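Local structure of esterase A (Caulobacter crescentus, 5GKV) at residues 331-336 with 352-357; 159-164 with 234-239; 219-224 with 363-368; 87-92 with 196-201. The protein is an esterase homologous to penicillin-binding proteins and serine beta-lactamases and probably hydrolyses ester substrates through an active-site serine. One frame throughout, in Å; residues are numbered along the deposited sequence.

Contact 1. Residues 331-336 with 352-357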
loop_
_atom_site.group_PDB
_atom_site.type_symbol
_atom_site.label_atom_id
_atom_site.label_comp_id
_atom_site.label_asym_id
_atom_site.label_seq_id
_atom_site.Cartn_x
_atom_site.Cartn_y
_atom_site.Cartn_z
ATOM N N TYR A 331 2.187 -5.672 12.099
ATOM C CA TYR A 331 2.748 -4.334 12.262
ATOM C C TYR A 331 3.091 -4.037 13.721
ATOM O O TYR A 331 3.105 -2.876 14.136
ATOM C CB TYR A 331 1.807 -3.252 11.724
ATOM C CG TYR A 331 1.344 -3.460 10.300
ATOM C CD1 TYR A 331 2.202 -3.981 9.326
ATOM C CD2 TYR A 331 0.052 -3.128 9.928
ATOM C CE1 TYR A 331 1.765 -4.178 8.023
ATOM C CE2 TYR A 331 -0.398 -3.318 8.634
ATOM C CZ TYR A 331 0.458 -3.835 7.689
ATOM O OH TYR A 331 -0.012 -4.015 6.416
ATOM N N GLY A 332 3.398 -5.058 14.499
ATOM C CA GLY A 332 3.756 -4.856 15.884
ATOM C C GLY A 332 2.603 -5.163 16.822
ATOM O O GLY A 332 1.578 -5.714 16.418
ATOM N N PRO A 333 2.743 -4.772 18.093
ATOM C CA PRO A 333 1.797 -5.224 19.132
ATOM C C PRO A 333 0.499 -4.432 19.254
ATOM O O PRO A 333 -0.404 -4.876 19.978
ATOM C CB PRO A 333 2.618 -5.073 20.414
ATOM C CG PRO A 333 3.472 -3.853 20.119
ATOM C CD PRO A 333 3.861 -4.002 18.658
ATOM N N THR A 334 0.351 -3.287 18.603
ATOM C CA THR A 334 -0.819 -2.446 18.827
ATOM C C THR A 334 -1.960 -2.873 17.910
ATOM O O THR A 334 -1.845 -2.776 16.681
ATOM C CB THR A 334 -0.468 -0.980 18.603
ATOM O OG1 THR A 334 0.647 -0.642 19.437
ATOM C CG2 THR A 334 -1.636 -0.093 18.967
ATOM N N ALA A 335 -3.069 -3.323 18.512
ATOM C CA ALA A 335 -4.177 -3.856 17.721
ATOM C C ALA A 335 -4.708 -2.831 16.730
ATOM O O ALA A 335 -5.046 -3.184 15.594
ATOM C CB ALA A 335 -5.303 -4.346 18.640
ATOM N N GLU A 336 -4.775 -1.554 17.126
ATOM C CA GLU A 336 -5.379 -0.516 16.298
ATOM C C GLU A 336 -4.366 0.211 15.411
ATOM O O GLU A 336 -4.730 1.196 14.760
ATOM C CB GLU A 336 -6.153 0.501 17.163
ATOM C CG GLU A 336 -5.333 1.305 18.180
ATOM C CD GLU A 336 -5.081 0.552 19.502
ATOM O OE1 GLU A 336 -5.326 -0.673 19.593
ATOM O OE2 GLU A 336 -4.614 1.199 20.464
ATOM N N PRO A 352 -0.964 5.211 15.956
ATOM C CA PRO A 352 -1.292 6.479 16.631
ATOM C C PRO A 352 -1.240 6.375 18.139
ATOM O O PRO A 352 -1.042 7.399 18.799
ATOM C CB PRO A 352 -2.718 6.788 16.148
ATOM C CG PRO A 352 -2.862 6.023 14.876
ATOM C CD PRO A 352 -2.046 4.757 15.073
ATOM N N THR A 353 -1.418 5.173 18.700
ATOM C CA THR A 353 -1.431 5.024 20.152
ATOM C C THR A 353 -0.046 5.242 20.747
ATOM O O THR A 353 0.095 5.906 21.779
ATOM C CB THR A 353 -1.954 3.642 20.528
ATOM O OG1 THR A 353 -3.287 3.489 20.025
ATOM C CG2 THR A 353 -1.957 3.459 22.029
ATOM N N ARG A 354 0.986 4.680 20.118
ATOM C CA ARG A 354 2.358 4.845 20.581
ATOM C C ARG A 354 3.085 5.990 19.882
ATOM O O ARG A 354 4.198 6.336 20.287
ATOM C CB ARG A 354 3.140 3.537 20.383
ATOM C CG ARG A 354 2.436 2.279 20.898
ATOM C CD ARG A 354 2.603 2.113 22.389
ATOM N NE ARG A 354 3.999 1.916 22.766
ATOM C CZ ARG A 354 4.582 0.728 22.895
ATOM N NH1 ARG A 354 3.897 -0.391 22.676
ATOM N NH2 ARG A 354 5.860 0.660 23.251
ATOM N N GLY A 355 2.499 6.583 18.844
ATOM C CA GLY A 355 3.167 7.660 18.132
ATOM C C GLY A 355 4.276 7.231 17.183
ATOM O O GLY A 355 5.094 8.066 16.794
ATOM N N VAL A 356 4.320 5.964 16.773
ATOM C CA VAL A 356 5.427 5.479 15.953
ATOM C C VAL A 356 4.901 5.064 14.582
ATOM O O VAL A 356 3.701 4.878 14.372
ATOM C CB VAL A 356 6.185 4.312 16.623
ATOM C CG1 VAL A 356 6.655 4.712 18.014
ATOM C CG2 VAL A 356 5.315 3.064 16.699
ATOM N N SER A 357 5.827 4.933 13.635
ATOM C CA SER A 357 5.507 4.480 12.287
ATOM C C SER A 357 6.748 3.817 11.709
ATOM O O SER A 357 7.857 3.963 12.240
ATOM C CB SER A 357 5.072 5.650 11.387
ATOM O OG SER A 357 6.134 6.590 11.328
HETATM O O HOH W 1 0.976 -0.967 21.943
#

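Contact 2. Residues 159-164 with 234-239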
loop_
_atom_site.group_PDB
_atom_site.type_symbol
_atom_site.label_atom_id
_atom_site.label_comp_id
_atom_site.label_asym_id
_atom_site.label_seq_id
_atom_site.Cartn_x
_atom_site.Cartn_y
_atom_site.Cartn_z
ATOM N N PRO A 159 -21.336 -7.249 -9.232
ATOM C CA PRO A 159 -20.503 -7.715 -8.117
ATOM C C PRO A 159 -20.464 -9.231 -8.012
ATOM O O PRO A 159 -21.460 -9.921 -8.245
ATOM C CB PRO A 159 -21.183 -7.113 -6.883
ATOM C CG PRO A 159 -22.039 -5.996 -7.404
ATOM C CD PRO A 159 -22.417 -6.344 -8.804
ATOM N N LEU A 160 -19.311 -9.735 -7.589
ATOM C CA LEU A 160 -19.088 -11.170 -7.434
ATOM C C LEU A 160 -19.581 -11.720 -6.103
ATOM O O LEU A 160 -19.556 -12.941 -5.921
ATOM C CB LEU A 160 -17.591 -11.482 -7.589
ATOM C CG LEU A 160 -16.981 -11.226 -8.968
ATOM C CD1 LEU A 160 -15.465 -11.026 -8.830
ATOM C CD2 LEU A 160 -17.282 -12.403 -9.885
ATOM N N PHE A 161 -19.970 -10.869 -5.161
ATOM C CA PHE A 161 -20.416 -11.293 -3.839
ATOM C C PHE A 161 -21.123 -10.108 -3.164
ATOM O O PHE A 161 -20.990 -8.964 -3.618
ATOM C CB PHE A 161 -19.246 -11.818 -2.977
ATOM C CG PHE A 161 -18.047 -10.891 -2.908
ATOM C CD1 PHE A 161 -17.984 -9.883 -1.954
ATOM C CD2 PHE A 161 -16.979 -11.063 -3.779
ATOM C CE1 PHE A 161 -16.859 -9.028 -1.879
ATOM C CE2 PHE A 161 -15.841 -10.226 -3.719
ATOM C CZ PHE A 161 -15.786 -9.213 -2.762
ATOM N N PRO A 162 -21.898 -10.364 -2.111
ATOM C CA PRO A 162 -22.745 -9.308 -1.552
ATOM C C PRO A 162 -21.963 -8.351 -0.671
ATOM O O PRO A 162 -20.948 -8.712 -0.062
ATOM C CB PRO A 162 -23.775 -10.080 -0.713
ATOM C CG PRO A 162 -23.669 -11.488 -1.129
ATOM C CD PRO A 162 -22.262 -11.691 -1.571
ATOM N N ILE A 163 -22.462 -7.111 -0.624
ATOM C CA ILE A 163 -21.996 -6.149 0.366
ATOM C C ILE A 163 -22.218 -6.717 1.762
ATOM O O ILE A 163 -23.250 -7.350 2.037
ATOM C CB ILE A 163 -22.739 -4.810 0.211
ATOM C CG1 ILE A 163 -22.429 -4.126 -1.132
ATOM C CG2 ILE A 163 -22.402 -3.897 1.382
ATOM C CD1 ILE A 163 -21.055 -3.432 -1.171
ATOM N N GLY A 164 -21.249 -6.486 2.654
ATOM C CA GLY A 164 -21.389 -6.861 4.053
ATOM C C GLY A 164 -21.434 -8.353 4.304
ATOM O O GLY A 164 -22.028 -8.796 5.293
ATOM N N ASN A 234 -12.289 -19.727 -5.407
ATOM C CA ASN A 234 -13.650 -19.225 -5.531
ATOM C C ASN A 234 -13.616 -18.161 -6.617
ATOM O O ASN A 234 -12.532 -17.769 -7.072
ATOM C CB ASN A 234 -14.173 -18.684 -4.187
ATOM C CG ASN A 234 -13.382 -17.482 -3.666
ATOM O OD1 ASN A 234 -13.201 -16.498 -4.371
ATOM N ND2 ASN A 234 -12.920 -17.563 -2.415
ATOM N N PRO A 235 -14.780 -17.700 -7.094
ATOM C CA PRO A 235 -14.745 -16.787 -8.252
ATOM C C PRO A 235 -13.983 -15.485 -7.990
ATOM O O PRO A 235 -13.425 -14.910 -8.934
ATOM C CB PRO A 235 -16.227 -16.535 -8.548
ATOM C CG PRO A 235 -16.915 -17.816 -8.036
ATOM C CD PRO A 235 -16.161 -18.151 -6.790
ATOM N N ALA A 236 -13.930 -15.026 -6.739
ATOM C CA ALA A 236 -13.246 -13.773 -6.419
ATOM C C ALA A 236 -11.735 -13.942 -6.483
ATOM O O ALA A 236 -11.041 -13.147 -7.126
ATOM C CB ALA A 236 -13.676 -13.276 -5.034
ATOM N N VAL A 237 -11.199 -14.972 -5.823
ATOM C CA VAL A 237 -9.752 -15.175 -5.896
ATOM C C VAL A 237 -9.348 -15.536 -7.321
ATOM O O VAL A 237 -8.322 -15.067 -7.820
ATOM C CB VAL A 237 -9.281 -16.226 -4.861
ATOM C CG1 VAL A 237 -9.795 -17.591 -5.196
ATOM C CG2 VAL A 237 -7.737 -16.247 -4.746
ATOM N N GLU A 238 -10.181 -16.319 -8.021
ATOM C CA GLU A 238 -9.923 -16.646 -9.423
ATOM C C GLU A 238 -9.768 -15.391 -10.275
ATOM O O GLU A 238 -8.781 -15.238 -11.008
ATOM C CB GLU A 238 -11.060 -17.494 -9.989
ATOM C CG GLU A 238 -11.016 -18.948 -9.637
ATOM C CD GLU A 238 -10.443 -19.786 -10.764
ATOM O OE1 GLU A 238 -9.998 -20.919 -10.475
ATOM O OE2 GLU A 238 -10.435 -19.305 -11.924
ATOM N N ALA A 239 -10.758 -14.495 -10.215
ATOM C CA ALA A 239 -10.700 -13.276 -11.014
ATOM C C ALA A 239 -9.558 -12.370 -10.559
ATOM O O ALA A 239 -8.901 -11.724 -11.391
ATOM C CB ALA A 239 -12.038 -12.539 -10.946
#

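Contact 3. Residues 219-224 with 363-368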
loop_
_atom_site.group_PDB
_atom_site.type_symbol
_atom_site.label_atom_id
_atom_site.label_comp_id
_atom_site.label_asym_id
_atom_site.label_seq_id
_atom_site.Cartn_x
_atom_site.Cartn_y
_atom_site.Cartn_z
ATOM N N ALA A 219 15.281 0.115 -8.257
ATOM C CA ALA A 219 15.935 -1.166 -8.023
ATOM C C ALA A 219 15.379 -2.239 -8.945
ATOM O O ALA A 219 14.192 -2.245 -9.261
ATOM C CB ALA A 219 15.732 -1.594 -6.568
ATOM N N ASP A 220 16.248 -3.154 -9.378
ATOM C CA ASP A 220 15.787 -4.425 -9.931
ATOM C C ASP A 220 14.969 -5.183 -8.902
ATOM O O ASP A 220 15.255 -5.150 -7.705
ATOM C CB ASP A 220 16.959 -5.346 -10.308
ATOM C CG ASP A 220 17.788 -4.833 -11.454
ATOM O OD1 ASP A 220 17.341 -3.928 -12.186
ATOM O OD2 ASP A 220 18.903 -5.367 -11.615
ATOM N N LEU A 221 14.013 -5.956 -9.386
ATOM C CA LEU A 221 13.280 -6.888 -8.551
ATOM C C LEU A 221 13.754 -8.310 -8.813
ATOM O O LEU A 221 14.156 -8.661 -9.927
ATOM C CB LEU A 221 11.779 -6.780 -8.824
ATOM C CG LEU A 221 11.179 -5.407 -8.519
ATOM C CD1 LEU A 221 9.743 -5.356 -8.994
ATOM C CD2 LEU A 221 11.259 -5.160 -7.015
ATOM N N MET A 222 13.727 -9.119 -7.765
ATOM C CA MET A 222 13.903 -10.555 -7.885
ATOM C C MET A 222 12.568 -11.201 -7.561
ATOM O O MET A 222 12.050 -11.036 -6.451
ATOM C CB MET A 222 14.999 -11.057 -6.954
ATOM C CG MET A 222 15.346 -12.513 -7.179
ATOM S SD MET A 222 16.632 -13.042 -6.040
ATOM C CE MET A 222 17.090 -11.470 -5.319
ATOM N N ARG A 223 12.009 -11.913 -8.534
ATOM C CA ARG A 223 10.681 -12.475 -8.400
ATOM C C ARG A 223 10.710 -13.660 -7.430
ATOM O O ARG A 223 11.776 -14.203 -7.126
ATOM C CB ARG A 223 10.141 -12.875 -9.780
ATOM C CG ARG A 223 10.737 -14.151 -10.407
ATOM C CD ARG A 223 12.273 -14.100 -10.608
ATOM N NE ARG A 223 12.680 -12.845 -11.228
ATOM C CZ ARG A 223 13.915 -12.363 -11.234
ATOM N NH1 ARG A 223 14.917 -13.005 -10.624
ATOM N NH2 ARG A 223 14.145 -11.202 -11.834
ATOM N N PRO A 224 9.554 -14.043 -6.882
ATOM C CA PRO A 224 9.552 -15.040 -5.803
ATOM C C PRO A 224 10.071 -16.391 -6.271
ATOM O O PRO A 224 9.960 -16.752 -7.444
ATOM C CB PRO A 224 8.076 -15.123 -5.397
ATOM C CG PRO A 224 7.484 -13.829 -5.838
ATOM C CD PRO A 224 8.217 -13.460 -7.097
ATOM N N ASN A 363 13.764 -5.488 -2.382
ATOM C CA ASN A 363 13.575 -5.888 -3.769
ATOM C C ASN A 363 13.648 -7.392 -4.006
ATOM O O ASN A 363 13.309 -7.830 -5.109
ATOM C CB ASN A 363 14.566 -5.159 -4.701
ATOM C CG ASN A 363 16.025 -5.414 -4.359
ATOM O OD1 ASN A 363 16.344 -5.991 -3.331
ATOM N ND2 ASN A 363 16.927 -4.941 -5.225
ATOM N N LYS A 364 14.027 -8.192 -3.018
ATOM C CA LYS A 364 13.863 -9.642 -3.119
ATOM C C LYS A 364 12.454 -10.019 -2.645
ATOM O O LYS A 364 12.115 -9.862 -1.466
ATOM C CB LYS A 364 14.936 -10.382 -2.330
ATOM C CG LYS A 364 14.786 -11.913 -2.409
ATOM C CD LYS A 364 15.940 -12.611 -1.698
ATOM C CE LYS A 364 15.745 -14.133 -1.647
ATOM N NZ LYS A 364 15.751 -14.723 -3.023
ATOM N N GLN A 365 11.633 -10.505 -3.570
ATOM C CA GLN A 365 10.236 -10.799 -3.273
ATOM C C GLN A 365 10.106 -12.165 -2.615
ATOM O O GLN A 365 10.624 -13.157 -3.131
ATOM C CB GLN A 365 9.414 -10.739 -4.560
ATOM C CG GLN A 365 9.495 -9.371 -5.221
ATOM C CD GLN A 365 8.589 -9.237 -6.445
ATOM O OE1 GLN A 365 8.457 -10.162 -7.244
ATOM N NE2 GLN A 365 7.954 -8.089 -6.578
ATOM N N GLY A 366 9.429 -12.212 -1.471
ATOM C CA GLY A 366 9.070 -13.465 -0.843
ATOM C C GLY A 366 7.715 -13.934 -1.339
ATOM O O GLY A 366 7.140 -13.385 -2.278
ATOM N N ASN A 367 7.189 -14.969 -0.689
ATOM C CA ASN A 367 5.882 -15.476 -1.092
ATOM C C ASN A 367 4.840 -15.338 0.014
ATOM O O ASN A 367 3.813 -16.029 -0.017
ATOM C CB ASN A 367 5.992 -16.930 -1.553
ATOM C CG ASN A 367 6.205 -17.889 -0.402
ATOM O OD1 ASN A 367 6.904 -17.572 0.565
ATOM N ND2 ASN A 367 5.592 -19.070 -0.494
ATOM N N ALA A 368 5.084 -14.477 1.000
ATOM C CA ALA A 368 4.075 -14.145 1.998
ATOM C C ALA A 368 3.288 -12.937 1.505
ATOM O O ALA A 368 3.862 -11.866 1.277
ATOM C CB ALA A 368 4.710 -13.863 3.360
HETATM O O HOH W 2 12.941 -14.019 -4.504
#

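Contact 4. Residues 87-92 with 196-201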
loop_
_atom_site.group_PDB
_atom_site.type_symbol
_atom_site.label_atom_id
_atom_site.label_comp_id
_atom_site.label_asym_id
_atom_site.label_seq_id
_atom_site.Cartn_x
_atom_site.Cartn_y
_atom_site.Cartn_z
ATOM N N ALA A 87 -5.353 5.255 0.270
ATOM C CA ALA A 87 -6.312 5.413 1.356
ATOM C C ALA A 87 -6.163 6.772 2.022
ATOM O O ALA A 87 -7.161 7.440 2.314
ATOM C CB ALA A 87 -6.147 4.291 2.373
ATOM N N LEU A 88 -4.919 7.201 2.253
ATOM C CA LEU A 88 -4.681 8.514 2.836
ATOM C C LEU A 88 -5.247 9.621 1.951
ATOM O O LEU A 88 -5.871 10.560 2.448
ATOM C CB LEU A 88 -3.174 8.710 3.063
ATOM C CG LEU A 88 -2.653 9.964 3.787
ATOM C CD1 LEU A 88 -1.216 9.732 4.162
ATOM C CD2 LEU A 88 -2.689 11.204 2.950
ATOM N N LEU A 89 -5.030 9.537 0.637
ATOM C CA LEU A 89 -5.512 10.593 -0.251
ATOM C C LEU A 89 -7.031 10.707 -0.201
ATOM O O LEU A 89 -7.571 11.821 -0.175
ATOM C CB LEU A 89 -5.031 10.349 -1.682
ATOM C CG LEU A 89 -3.512 10.448 -1.869
ATOM C CD1 LEU A 89 -3.085 10.023 -3.284
ATOM C CD2 LEU A 89 -3.041 11.861 -1.559
ATOM N N ILE A 90 -7.739 9.572 -0.144
ATOM C CA ILE A 90 -9.192 9.618 0.010
ATOM C C ILE A 90 -9.560 10.185 1.376
ATOM O O ILE A 90 -10.450 11.038 1.489
ATOM C CB ILE A 90 -9.822 8.222 -0.205
ATOM C CG1 ILE A 90 -9.722 7.781 -1.676
ATOM C CG2 ILE A 90 -11.271 8.221 0.259
ATOM C CD1 ILE A 90 -10.548 8.619 -2.649
ATOM N N ALA A 91 -8.889 9.706 2.436
ATOM C CA ALA A 91 -9.178 10.174 3.790
ATOM C C ALA A 91 -9.090 11.693 3.890
ATOM O O ALA A 91 -9.871 12.324 4.620
ATOM C CB ALA A 91 -8.208 9.540 4.792
ATOM N N ARG A 92 -8.137 12.291 3.173
ATOM C CA ARG A 92 -8.021 13.751 3.142
ATOM C C ARG A 92 -9.244 14.410 2.496
ATOM O O ARG A 92 -9.762 15.405 3.018
ATOM C CB ARG A 92 -6.736 14.154 2.416
ATOM C CG ARG A 92 -5.464 13.929 3.258
ATOM C CD ARG A 92 -4.206 14.360 2.503
ATOM N NE ARG A 92 -3.943 15.806 2.542
ATOM C CZ ARG A 92 -3.798 16.582 1.469
ATOM N NH1 ARG A 92 -3.901 16.071 0.254
ATOM N NH2 ARG A 92 -3.557 17.876 1.608
ATOM N N GLU A 196 1.897 17.292 -5.685
ATOM C CA GLU A 196 1.738 18.736 -5.499
ATOM C C GLU A 196 1.484 19.096 -4.042
ATOM O O GLU A 196 2.028 20.084 -3.538
ATOM C CB GLU A 196 0.584 19.261 -6.362
ATOM C CG GLU A 196 0.895 19.319 -7.835
ATOM C CD GLU A 196 -0.268 19.857 -8.651
ATOM O OE1 GLU A 196 -1.383 19.993 -8.095
ATOM O OE2 GLU A 196 -0.061 20.133 -9.850
ATOM N N ASP A 197 0.646 18.324 -3.353
ATOM C CA ASP A 197 0.185 18.704 -2.025
ATOM C C ASP A 197 1.044 18.144 -0.900
ATOM O O ASP A 197 1.008 18.685 0.216
ATOM C CB ASP A 197 -1.262 18.243 -1.800
ATOM C CG ASP A 197 -2.276 18.991 -2.678
ATOM O OD1 ASP A 197 -1.899 19.922 -3.422
ATOM O OD2 ASP A 197 -3.463 18.623 -2.632
ATOM N N ILE A 198 1.805 17.079 -1.148
ATOM C CA ILE A 198 2.469 16.377 -0.051
ATOM C C ILE A 198 3.955 16.183 -0.330
ATOM O O ILE A 198 4.802 16.652 0.440
ATOM C CB ILE A 198 1.787 15.024 0.230
ATOM C CG1 ILE A 198 0.323 15.248 0.654
ATOM C CG2 ILE A 198 2.571 14.247 1.281
ATOM C CD1 ILE A 198 -0.457 13.955 0.964
ATOM N N CYS A 199 4.288 15.505 -1.433
ATOM C CA CYS A 199 5.671 15.056 -1.614
ATOM C C CYS A 199 6.606 16.188 -2.018
ATOM O O CYS A 199 7.713 16.293 -1.480
ATOM C CB CYS A 199 5.720 13.917 -2.626
ATOM S SG CYS A 199 4.852 12.475 -1.923
ATOM N N GLU A 200 6.188 17.052 -2.943
ATOM C CA GLU A 200 7.032 18.208 -3.250
ATOM C C GLU A 200 7.194 19.138 -2.052
ATOM O O GLU A 200 8.343 19.437 -1.692
ATOM C CB GLU A 200 6.506 18.934 -4.496
ATOM C CG GLU A 200 7.003 18.311 -5.803
ATOM C CD GLU A 200 6.329 18.879 -7.053
ATOM O OE1 GLU A 200 5.488 19.802 -6.929
ATOM O OE2 GLU A 200 6.640 18.388 -8.164
ATOM N N PRO A 201 6.141 19.600 -1.375
ATOM C CA PRO A 201 6.371 20.528 -0.251
ATOM C C PRO A 201 7.160 19.926 0.887
ATOM O O PRO A 201 7.949 20.636 1.522
ATOM C CB PRO A 201 4.952 20.896 0.209
ATOM C CG PRO A 201 4.075 20.555 -0.919
ATOM C CD PRO A 201 4.703 19.419 -1.641
#

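Contact 1. Residues 331-336 with 352-357
Thr-353 and Arg-354, in the turn of the hairpin that joins strands 347-351 and 356-362, meet Thr-334 and Glu-336 of the loop leading into strand 338-341. At the surface, Thr-353 OG1 donates to Glu-336 OE2 at 2.7 Å. The hydroxyl comes to the anti side of that oxygen, 19° out of the carboxylate plane, and the two side chains cross at about a right angle. Glu-336 gets there by a folded chain: CG sits between the backbone N and the carbonyl carbon (chi1 63°) and a bend at chi2 (-83°) carries CD round.

Next to this bond, Thr-334 CG2 lies 4.1 Å from Thr-353 CB. The turn itself contains a G1 beta bulge, Gly-355 and Val-356 both facing Asp-351; the positive phi of Gly-355 is one that glycine adopts easily. Asp-351 also joins the two segments, since OD1 accepts from Arg-354 N while OD2 bonds to Thr-334 OG1, where the short threonine hydroxyl suits a buried position.

Arg-354 bends at chi2 and chi3, crossing Thr-334 obliquely, with CG 3.7 Å from Thr-334 OG1. Its guanidinium gives a hydrogen from NH1, at the edge and in plane, to water 1 at 3.1 Å; that water in turn donates to Thr-334 OG1. Pro-333 CG stands 4.3 Å from Arg-354 NH1, and both side chains touch Tyr-383 of helix 373-384.

Contact 2. Residues 159-164 with 234-239
Leu-160 and Phe-161, neighbours in the loop between helices 147-156 and 173-186, both point their CB atoms at the first turn of helix 235-241. The two methyls of Leu-160 divide their contacts. CD1 approaches the helix body, 4.3 Å from Ala-236 CA and equally far from Ala-239 CB, whereas CD2 turns to the start of the turn and lies 4.5 Å from Pro-235 CB. Phe-161 holds CG between its backbone N and carbonyl carbon (chi1 51°), and the CE2 corner of the ring comes within 4.0 Å of Ala-236 CB, with CD2 just behind. Ala-236 and Ala-239 are small enough to let the loop come this near, the Leu-160 and Ala-236 CA atoms being 6.5 Å apart.

The helix end facing them is capped by Asn-234, whose OD1 accepts from Val-237 N at 2.9 Å in a nearly straight bond (167°) and only weakly from Ala-236 N. Pro-235 fits the first helical position, where no backbone N-H is needed. Asn-234 ND2 donates to Leu-310 O, and Phe-161 also touches the Leu-310 side chain, which ties cap and ring to the same loop. The side chains of the two segments meet through carbon alone, over a modest area, so the contact has little directionality of its own; polar bonds such as that of the Leu-160 backbone with Gly-131 hold the loop elsewhere.

Contact 3. Residues 219-224 with 363-368
Met-222 and Lys-364 form a single beta bridge between segments 12° apart in direction. Its two backbone bonds follow the parallel pattern: Met-222 N to Asn-363 O (3.0 Å, nearly straight) and Gln-365 N to Met-222 O (3.0 Å). Asn-363 adds a side-chain bond, ND2 reaching Asp-220 O at 3.0 Å in the carbonyl plane, though distinctly bent at the hydrogen and with that oxygen 29° out of the asparagine's amide plane. Its amide suits the spot, OD1 accepting from Gly-42 N and ND2 also giving to Phe-61 O.

Of the apolar contacts, Met-222 CE lies 3.7 Å from Lys-364 CG: the thioether is extended to SD, and a nearly eclipsed chi3 (-9°) folds CE back against the lysine's methylenes. Leu-221 CD2 rests 4.0 Å from Asn-363 CB.

Carbon also approaches oxygen: Pro-224 CA makes a CA-H...O contact with Gln-365 O (3.4 Å), and Pro-224 CD sits 3.3 Å from Gln-365 OE1.

Water 2 joins the segments too, donating to Arg-223 O and Gln-365 O and accepting from Lys-364 NZ.

Segment 363-368 follows strand 356-362 and is held to helix 373-384 by Lys-364 O and Arg-374, while Ala-219 and Leu-221 pack on Thr-76 of strand 76-77.

Contact 4. Residues 87-92 with 196-201
Ile-198 of helix 190-202 pushes its CD1 methyl against Leu-88, Leu-89 and Arg-92 of helix 82-95, the helix that begins at the SxxK sequence characteristic of this family. The methyl is 4.1 Å from Leu-88 CD2, 4.2 Å from Leu-89 CD2 and 4.1 Å from Arg-92 CD. Ile-198 extends fully to make the reach, CD1 standing anti to CA (chi2 -180°), which helps it span the 12.5 Å between the axes of the two short segments. A beta-branched residue with one long arm serves well here, bridging a wide spacing with a purely apolar tip.

Ile-198 CD1 also covers one face of the Arg-92 guanidinium; the two side chains slide past each other in opposite directions. The helices run at 124° within the helical region of the beta-lactamase-like fold, where helix 270-281 packs alongside, its Leu-276 touching both Leu-88 and Ile-198.

At the outer edge of the contact, Asp-197 OD2 approaches the guanidinium near its plane, 3.9 Å from Arg-92 NH1: a long salt bridge, with guanidinium and carboxylate planes 73° apart. Each group has a stronger partner elsewhere, Arg-92 NE giving a hydrogen bond to Leu-291 O and Asp-197 OD2 pairing with Arg-188, so the attraction between them is probably secondary. Arginine suits the site by combining an apolar chain for Ile-198 with a charged end. Helix 190-202 has a wider pi-type turn at 196-199 and a kink at Pro-201, whose nitrogen carries no hydrogen to bond back to the turn before.

Overall arrangement
From the N terminus, segment 87-92 comes first, and contact 4 closes when 196-201 packs on it. Before that, 159-164 has passed; its partner 234-239 comes later, so contacts 4 and 2 cross. Segment 219-224 lies within the span of contact 2 and waits for 363-368, so contacts 2 and 3 cross as well. Contact 1, 331-336 with 352-357, closes inside the long span of contact 3. Contact 4 joins two helices, contact 2 a loop to a helix start, contact 3 two loops, one leaving strand 356-362, and contact 1 the turn between strands 347-351 and 356-362 to the loop before strand 338-341. Contacts 3 and 4 lie on opposite sides of the chain's centre, their centres about 28 Å apart.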